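Local atomic coordinates of Cry23AA1 (Bacillus thuringiensis, PDB entry 4RHZ), a protein that binds zinc and forms a binary complex with Cry37Aa1, and is probably a pore-forming insecticidal crystal toxin of the aerolysin family. Residues S108-T113 with Q223-I228; H132-S137 with S253-V258. One frame throughout, in Å; residues are numbered along the deposited sequence. Where two conformers were deposited one is given.

The two contacts lie side by side, with centres about 10 Å apart, in the long beta body of this aerolysin-like toxin. Their segments alternate along the chain: 108-113, 132-137, 223-228, then 253-258. Interaction 1 sets strand 111-119 of a small four-stranded sheet against strand 211-235 of the large sheet. Interaction 2 joins strand 126-142 to the end of strand 246-254, the antiparallel neighbour of 211-235. Bonds tie the two together: Ser227 OG to Asp136 OD1, and Gln223 OE1 to Asn257 ND2. Both lie near the zinc site of His79, Glu130 and His132. The C-terminal chain, leaving interaction 2, enters the small sheet as strand 258-259.

Interaction 1: residues S108-T113 with Q223-I228; sequences SDVTLT and QGLRSI
Ser227 OG is the best-held polar atom, gripped by two hydrogen bonds, with Asp136 OD1 and Ser253 N. The amide of Gln223 has one bond at each end. NE2 gives a hydrogen bond to the carbonyl O of the next residue, Gly224, at 2.9 Å. The bond is nearly straight at the hydrogen, 172°. Gly224 O lies in the amide plane of Gln223, while the donor sits above the plane of the carbonyl it meets. OE1 takes a hydrogen bond from Asn257 ND2. Two bonds thus fix the rotation of a buried amide close to the zinc site.

Gln223 CG takes the crowded place between the backbone N and carbonyl carbon, and the chain then runs extended. Its tip meets the tip of Leu112, with OE1 at 3.7 Å from Leu112 CD2. The same methyl, Leu112 CD2, also touches Leu225 CD2 at 3.7 Å. These two leucines cross at about a right angle. Val110 packs more loosely, with CG2 at 4.3 Å from Leu225 CD1.

Strand 111-119 belongs to the small sheet and strand 211-235 to the large one, so the apolar chains meet between two sheets of the beta body. Val258 of strand 258-259 touches Val110, Leu112, Gln223 and Leu225. Leu225 and Arg226 form a classic beta bulge opposite Gln155. The bulge turns two successive side chains toward segment 108-113.

Arg226 starts from the crowded chi1 position and bends at chi2 and chi3. Its NH2 makes a long salt bridge to OD2 of the exposed Asp109, at 4.0 Å. OD2 lies at the guanidinium edge, near its plane, but the carboxylate and guanidinium planes are 53° apart. Such a distance suggests a modest attraction at the exposed margin of the contact.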
ATOM      1  N   SER A 108     -10.849   0.083  -6.207  1.00 64.29           N
ATOM      2  CA  SER A 108     -10.795  -1.307  -6.742  1.00 64.73           C
ATOM      3  C   SER A 108     -11.280  -2.459  -5.860  1.00 65.34           C
ATOM      4  O   SER A 108     -12.058  -2.268  -4.928  1.00 65.51           O
ATOM      5  CB  SER A 108      -9.440  -1.663  -7.343  1.00 64.77           C
ATOM      6  OG  SER A 108      -8.394  -1.464  -6.421  1.00 66.33           O
ATOM      7  N   ASP A 109     -10.814  -3.666  -6.176  1.00 65.57           N
ATOM      8  CA  ASP A 109     -11.630  -4.851  -5.934  1.00 66.52           C
ATOM      9  C   ASP A 109     -10.860  -5.999  -5.293  1.00 65.42           C
ATOM     10  O   ASP A 109     -11.320  -7.146  -5.159  1.00 65.64           O
ATOM     11  CB  ASP A 109     -12.263  -5.293  -7.271  1.00 67.85           C
ATOM     12  CG  ASP A 109     -11.639  -6.571  -7.836  1.00 71.54           C
ATOM     13  OD1 ASP A 109     -12.243  -7.647  -7.556  1.00 73.37           O
ATOM     14  OD2 ASP A 109     -10.569  -6.500  -8.529  1.00 74.75           O
ATOM     15  N   VAL A 110      -9.654  -5.674  -4.905  1.00 63.97           N
ATOM     16  CA  VAL A 110      -8.789  -6.660  -4.355  1.00 61.73           C
ATOM     17  C   VAL A 110      -8.760  -6.387  -2.822  1.00 59.58           C
ATOM     18  O   VAL A 110      -8.931  -5.239  -2.378  1.00 58.90           O
ATOM     19  CB  VAL A 110      -7.463  -6.595  -5.139  1.00 61.86           C
ATOM     20  CG1 VAL A 110      -7.305  -5.180  -5.767  1.00 62.54           C
ATOM     21  CG2 VAL A 110      -6.268  -7.029  -4.318  1.00 61.80           C
ATOM     22  N   THR A 111      -8.626  -7.481  -2.073  1.00 56.86           N
ATOM     23  CA  THR A 111      -8.679  -7.540  -0.646  1.00 54.73           C
ATOM     24  C   THR A 111      -7.408  -8.188  -0.125  1.00 52.54           C
ATOM     25  O   THR A 111      -7.066  -9.260  -0.608  1.00 52.40           O
ATOM     26  CB  THR A 111      -9.891  -8.420  -0.198  1.00 55.41           C
ATOM     27  OG1 THR A 111     -10.933  -7.553   0.252  1.00 56.38           O
ATOM     28  CG2 THR A 111      -9.545  -9.393   0.971  1.00 55.59           C
ATOM     29  N   LEU A 112      -6.719  -7.588   0.861  1.00 48.56           N
ATOM     30  CA  LEU A 112      -5.638  -8.367   1.472  1.00 46.03           C
ATOM     31  C   LEU A 112      -5.819  -8.647   2.978  1.00 44.81           C
ATOM     32  O   LEU A 112      -6.345  -7.797   3.733  1.00 43.46           O
ATOM     33  CB  LEU A 112      -4.235  -7.867   1.094  1.00 44.55           C
ATOM     34  CG  LEU A 112      -3.531  -6.723   1.825  1.00 45.85           C
ATOM     35  CD1 LEU A 112      -3.276  -7.091   3.274  1.00 47.27           C
ATOM     36  CD2 LEU A 112      -2.186  -6.361   1.234  1.00 45.87           C
ATOM     37  N   THR A 113      -5.388  -9.840   3.360  1.00 43.28           N
ATOM     38  CA  THR A 113      -5.458 -10.333   4.718  1.00 44.63           C
ATOM     39  C   THR A 113      -4.119 -10.378   5.389  1.00 43.18           C
ATOM     40  O   THR A 113      -3.171 -11.012   4.904  1.00 41.99           O
ATOM     41  CB  THR A 113      -6.078 -11.740   4.765  1.00 45.76           C
ATOM     42  OG1 THR A 113      -7.464 -11.585   4.507  1.00 48.20           O
ATOM     43  CG2 THR A 113      -5.943 -12.403   6.183  1.00 47.29           C
ATOM     44  N   GLN A 223       3.530  -5.624  -0.445  1.00 35.40           N
ATOM     45  CA  GLN A 223       3.718  -6.936  -1.116  1.00 34.62           C
ATOM     46  C   GLN A 223       3.177  -6.922  -2.521  1.00 32.56           C
ATOM     47  O   GLN A 223       2.324  -6.086  -2.882  1.00 31.28           O
ATOM     48  CB  GLN A 223       2.994  -8.080  -0.358  1.00 33.20           C
ATOM     49  CG  GLN A 223       1.582  -7.767  -0.205  1.00 30.86           C
ATOM     50  CD  GLN A 223       0.778  -8.928   0.336  1.00 38.99           C
ATOM     51  OE1 GLN A 223       0.419  -8.932   1.540  1.00 39.08           O
ATOM     52  NE2 GLN A 223       0.447  -9.926  -0.548  1.00 31.37           N
ATOM     53  N   GLY A 224       3.595  -7.941  -3.265  1.00 32.36           N
ATOM     54  CA  GLY A 224       2.953  -8.243  -4.534  1.00 31.31           C
ATOM     55  C   GLY A 224       1.555  -8.682  -4.227  1.00 32.30           C
ATOM     56  O   GLY A 224       1.337  -9.526  -3.323  1.00 32.40           O
ATOM     57  N   LEU A 225       0.602  -8.152  -4.965  1.00 31.81           N
ATOM     58  CA  LEU A 225      -0.738  -8.624  -4.777  1.00 33.94           C
ATOM     59  C   LEU A 225      -1.189  -9.641  -5.797  1.00 35.23           C
ATOM     60  O   LEU A 225      -2.001 -10.505  -5.466  1.00 35.51           O
ATOM     61  CB  LEU A 225      -1.717  -7.485  -4.828  1.00 33.41           C
ATOM     62  CG  LEU A 225      -1.475  -6.292  -3.917  1.00 33.56           C
ATOM     63  CD1 LEU A 225      -2.399  -5.181  -4.433  1.00 31.56           C
ATOM     64  CD2 LEU A 225      -1.830  -6.674  -2.421  1.00 28.85           C
ATOM     65  N   ARG A 226      -0.720  -9.487  -7.044  1.00 35.49           N
ATOM     66  CA  ARG A 226      -1.068 -10.372  -8.156  1.00 35.70           C
ATOM     67  C   ARG A 226      -0.167 -10.136  -9.342  1.00 35.90           C
ATOM     68  O   ARG A 226       0.480  -9.054  -9.444  1.00 36.35           O
ATOM     69  CB  ARG A 226      -2.502 -10.267  -8.571  1.00 34.71           C
ATOM     70  CG  ARG A 226      -2.994  -8.885  -8.616  1.00 39.37           C
ATOM     71  CD  ARG A 226      -3.852  -8.765  -9.757  1.00 45.42           C
ATOM     72  NE  ARG A 226      -5.215  -8.529  -9.417  1.00 50.71           N
ATOM     73  CZ  ARG A 226      -6.258  -9.065 -10.071  1.00 56.37           C
ATOM     74  NH1 ARG A 226      -6.084  -9.919 -11.096  1.00 55.58           N
ATOM     75  NH2 ARG A 226      -7.492  -8.748  -9.681  1.00 54.21           N
ATOM     76  N   SER A 227      -0.058 -11.187 -10.168  1.00 33.76           N
ATOM     77  CA  SER A 227       0.745 -11.198 -11.382  1.00 32.48           C
ATOM     78  C   SER A 227      -0.257 -11.191 -12.552  1.00 32.43           C
ATOM     79  O   SER A 227      -1.399 -11.681 -12.436  1.00 31.49           O
ATOM     80  CB  SER A 227       1.683 -12.414 -11.424  1.00 31.76           C
ATOM     81  OG  SER A 227       0.898 -13.630 -11.480  1.00 33.48           O
ATOM     82  N   ILE A 228       0.138 -10.541 -13.636  1.00 32.33           N
ATOM     83  CA  ILE A 228      -0.650 -10.474 -14.840  1.00 33.38           C
ATOM     84  C   ILE A 228       0.340 -10.728 -16.029  1.00 33.44           C
ATOM     85  O   ILE A 228       1.533 -10.322 -15.974  1.00 32.80           O
ATOM     86  CB  ILE A 228      -1.277  -9.088 -14.961  1.00 34.58           C
ATOM     87  CG1 ILE A 228      -2.378  -8.912 -13.937  1.00 36.01           C
ATOM     88  CG2 ILE A 228      -1.916  -8.874 -16.356  1.00 35.89           C
ATOM     89  CD1 ILE A 228      -2.826  -7.453 -13.775  1.00 39.92           C
TER

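Interaction 2: residues H132-S137 with S253-V258; sequences HTWSDS and SLAPNV
Ser253 opens the segment with the polar part of the contact. Its OG lies beside the backbone N, anti to the carbonyl carbon (chi1 -55°). From there it gives a short hydrogen bond of 2.6 Å to Asp136 OD2, which it meets from above the carboxylate plane. OG also accepts a bond of 2.8 Å from water 1. That water in turn accepts from Ser135 N at 3.2 Å, so it bridges the two segments. The other carboxylate oxygen, Asp136 OD1, is bonded to Tyr152 OH as well as to the Ser227 hydroxyl. Three hydroxyls therefore hold the buried carboxylate, which would favour its charged form.

The carbonyl O of Ser253 lies beside the edge of the Trp134 indole, in the ring plane, 3.4 Å from CZ3. The C=O bond itself does not aim at the ring. The aromatic C-H edge thus faces a backbone oxygen. Next, at Leu254, the side chain sets off away from 132-137.

Ala255 follows near the CH2 end of the indole. Its CB is 3.8 Å from Trp134 CH2, and its N approaches the same carbon obliquely. A type I beta turn then runs from Ala255 to Val258, closed by Val258 N to Ala255 O at 2.9 Å. Within it, Asn257 ND2 also bonds to Thr113 O.

His132, a zinc ligand, lies on the same strand as Trp134 and Asp136. This strand, 126-142, pairs antiparallel with strand 67-90, while strand 246-254 pairs antiparallel with strand 211-235. The indole and the carboxylate join these two pairs within the beta body.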
ATOM      1  N   HIS A 132       8.985 -14.394  -1.911  1.00 47.90           N
ATOM      2  CA  HIS A 132       7.968 -15.155  -2.581  0.50 47.71           C
ATOM      3  C   HIS A 132       8.368 -15.313  -4.051  1.00 47.99           C
ATOM      4  O   HIS A 132       8.983 -14.429  -4.659  1.00 46.79           O
ATOM      5  CB  HIS A 132       6.576 -14.557  -2.346  0.50 47.11           C
ATOM      6  CG  HIS A 132       5.956 -14.979  -1.044  0.50 47.20           C
ATOM      7  ND1 HIS A 132       5.931 -16.294  -0.619  0.50 47.78           N
ATOM      8  CD2 HIS A 132       5.361 -14.261  -0.062  0.50 43.27           C
ATOM      9  CE1 HIS A 132       5.332 -16.368   0.557  0.50 43.44           C
ATOM     10  NE2 HIS A 132       4.970 -15.151   0.910  0.50 41.54           N
ATOM     11  N   THR A 133       8.110 -16.495  -4.583  1.00 48.65           N
ATOM     12  CA  THR A 133       8.485 -16.793  -5.962  1.00 48.53           C
ATOM     13  C   THR A 133       7.175 -16.869  -6.706  1.00 46.66           C
ATOM     14  O   THR A 133       6.363 -17.764  -6.437  1.00 47.31           O
ATOM     15  CB  THR A 133       9.276 -18.118  -6.080  1.00 49.45           C
ATOM     16  OG1 THR A 133      10.530 -17.949  -5.410  1.00 50.12           O
ATOM     17  CG2 THR A 133       9.566 -18.464  -7.581  1.00 48.72           C
ATOM     18  N   TRP A 134       6.940 -15.867  -7.548  1.00 44.01           N
ATOM     19  CA  TRP A 134       5.817 -15.872  -8.498  1.00 42.32           C
ATOM     20  C   TRP A 134       6.252 -16.720  -9.719  1.00 40.51           C
ATOM     21  O   TRP A 134       7.373 -16.638 -10.153  1.00 38.86           O
ATOM     22  CB  TRP A 134       5.469 -14.431  -8.929  1.00 42.09           C
ATOM     23  CG  TRP A 134       5.010 -13.570  -7.780  1.00 40.50           C
ATOM     24  CD1 TRP A 134       5.801 -13.010  -6.828  1.00 40.16           C
ATOM     25  CD2 TRP A 134       3.659 -13.192  -7.454  1.00 35.94           C
ATOM     26  NE1 TRP A 134       5.030 -12.320  -5.914  1.00 39.00           N
ATOM     27  CE2 TRP A 134       3.715 -12.406  -6.279  1.00 35.95           C
ATOM     28  CE3 TRP A 134       2.422 -13.462  -8.019  1.00 35.61           C
ATOM     29  CZ2 TRP A 134       2.571 -11.892  -5.647  1.00 27.77           C
ATOM     30  CZ3 TRP A 134       1.287 -12.950  -7.419  1.00 33.22           C
ATOM     31  CH2 TRP A 134       1.374 -12.172  -6.222  1.00 35.46           C
ATOM     32  N   SER A 135       5.383 -17.589 -10.202  1.00 40.43           N
ATOM     33  CA  SER A 135       5.651 -18.305 -11.445  0.50 40.66           C
ATOM     34  C   SER A 135       4.365 -18.435 -12.263  1.00 40.59           C
ATOM     35  O   SER A 135       3.326 -18.817 -11.756  1.00 39.22           O
ATOM     36  CB  SER A 135       6.317 -19.664 -11.150  0.50 41.56           C
ATOM     37  OG  SER A 135       7.603 -19.457 -10.560  0.50 41.04           O
ATOM     38  N   ASP A 136       4.414 -18.080 -13.527  1.00 40.25           N
ATOM     39  CA  ASP A 136       3.184 -18.087 -14.257  1.00 39.87           C
ATOM     40  C   ASP A 136       3.515 -18.511 -15.689  1.00 40.48           C
ATOM     41  O   ASP A 136       4.641 -18.267 -16.187  1.00 40.23           O
ATOM     42  CB  ASP A 136       2.601 -16.650 -14.255  1.00 40.11           C
ATOM     43  CG  ASP A 136       1.966 -16.229 -12.894  1.00 39.97           C
ATOM     44  OD1 ASP A 136       2.551 -15.339 -12.196  1.00 35.90           O
ATOM     45  OD2 ASP A 136       0.868 -16.733 -12.555  1.00 38.04           O
ATOM     46  N   SER A 137       2.544 -19.098 -16.377  1.00 40.44           N
ATOM     47  CA  SER A 137       2.733 -19.364 -17.798  1.00 42.50           C
ATOM     48  C   SER A 137       1.424 -19.498 -18.481  1.00 43.78           C
ATOM     49  O   SER A 137       0.386 -19.688 -17.844  1.00 43.99           O
ATOM     50  CB  SER A 137       3.586 -20.587 -18.056  1.00 43.09           C
ATOM     51  OG  SER A 137       2.917 -21.662 -17.538  1.00 45.04           O
ATOM     52  N   SER A 253      -1.314 -15.073 -11.210  1.00 42.06           N
ATOM     53  CA  SER A 253      -1.573 -15.600  -9.859  1.00 42.79           C
ATOM     54  C   SER A 253      -2.027 -14.511  -8.871  1.00 43.31           C
ATOM     55  O   SER A 253      -1.699 -13.338  -9.041  1.00 43.98           O
ATOM     56  CB  SER A 253      -0.302 -16.207  -9.259  1.00 42.58           C
ATOM     57  OG  SER A 253       0.294 -17.194 -10.051  1.00 41.60           O
ATOM     58  N   LEU A 254      -2.760 -14.902  -7.834  1.00 43.92           N
ATOM     59  CA  LEU A 254      -3.064 -13.991  -6.685  1.00 44.21           C
ATOM     60  C   LEU A 254      -2.101 -14.340  -5.593  1.00 44.32           C
ATOM     61  O   LEU A 254      -1.750 -15.500  -5.462  1.00 45.14           O
ATOM     62  CB  LEU A 254      -4.435 -14.279  -6.117  1.00 44.21           C
ATOM     63  CG  LEU A 254      -5.659 -14.073  -6.975  1.00 43.48           C
ATOM     64  CD1 LEU A 254      -6.899 -14.393  -6.140  1.00 40.98           C
ATOM     65  CD2 LEU A 254      -5.691 -12.630  -7.539  1.00 41.88           C
ATOM     66  N   ALA A 255      -1.660 -13.376  -4.793  1.00 44.80           N
ATOM     67  CA  ALA A 255      -0.921 -13.732  -3.533  1.00 43.63           C
ATOM     68  C   ALA A 255      -1.772 -14.624  -2.568  1.00 43.08           C
ATOM     69  O   ALA A 255      -3.008 -14.555  -2.581  1.00 42.62           O
ATOM     70  CB  ALA A 255      -0.404 -12.481  -2.847  1.00 41.87           C
ATOM     71  N   PRO A 256      -1.124 -15.467  -1.747  1.00 44.53           N
ATOM     72  CA  PRO A 256      -1.927 -16.366  -0.807  1.00 46.55           C
ATOM     73  C   PRO A 256      -2.937 -15.624   0.091  1.00 48.32           C
ATOM     74  O   PRO A 256      -4.129 -16.069   0.281  1.00 49.35           O
ATOM     75  CB  PRO A 256      -0.875 -17.071   0.048  1.00 45.79           C
ATOM     76  CG  PRO A 256       0.499 -16.783  -0.624  1.00 46.70           C
ATOM     77  CD  PRO A 256       0.344 -15.614  -1.602  1.00 44.40           C
ATOM     78  N   ASN A 257      -2.503 -14.455   0.568  1.00 48.88           N
ATOM     79  CA  ASN A 257      -3.319 -13.629   1.474  1.00 49.78           C
ATOM     80  C   ASN A 257      -4.193 -12.686   0.721  1.00 50.17           C
ATOM     81  O   ASN A 257      -4.757 -11.782   1.335  1.00 51.39           O
ATOM     82  CB  ASN A 257      -2.446 -12.836   2.453  1.00 49.06           C
ATOM     83  CG  ASN A 257      -1.590 -11.743   1.751  1.00 52.80           C
ATOM     84  OD1 ASN A 257      -1.195 -11.893   0.565  1.00 51.02           O
ATOM     85  ND2 ASN A 257      -1.280 -10.651   2.492  1.00 48.96           N
ATOM     86  N   VAL A 258      -4.336 -12.884  -0.593  1.00 50.61           N
ATOM     87  CA  VAL A 258      -5.141 -11.961  -1.418  1.00 50.67           C
ATOM     88  C   VAL A 258      -6.308 -12.719  -2.013  1.00 54.18           C
ATOM     89  O   VAL A 258      -6.163 -13.902  -2.381  1.00 54.39           O
ATOM     90  CB  VAL A 258      -4.290 -11.282  -2.567  1.00 51.07           C
ATOM     91  CG1 VAL A 258      -5.169 -10.677  -3.640  1.00 46.04           C
ATOM     92  CG2 VAL A 258      -3.324 -10.225  -2.008  1.00 44.56           C
TER
HETATM   93  O   HOH W   1       2.635 -17.625  -8.574  1.00 46.35           O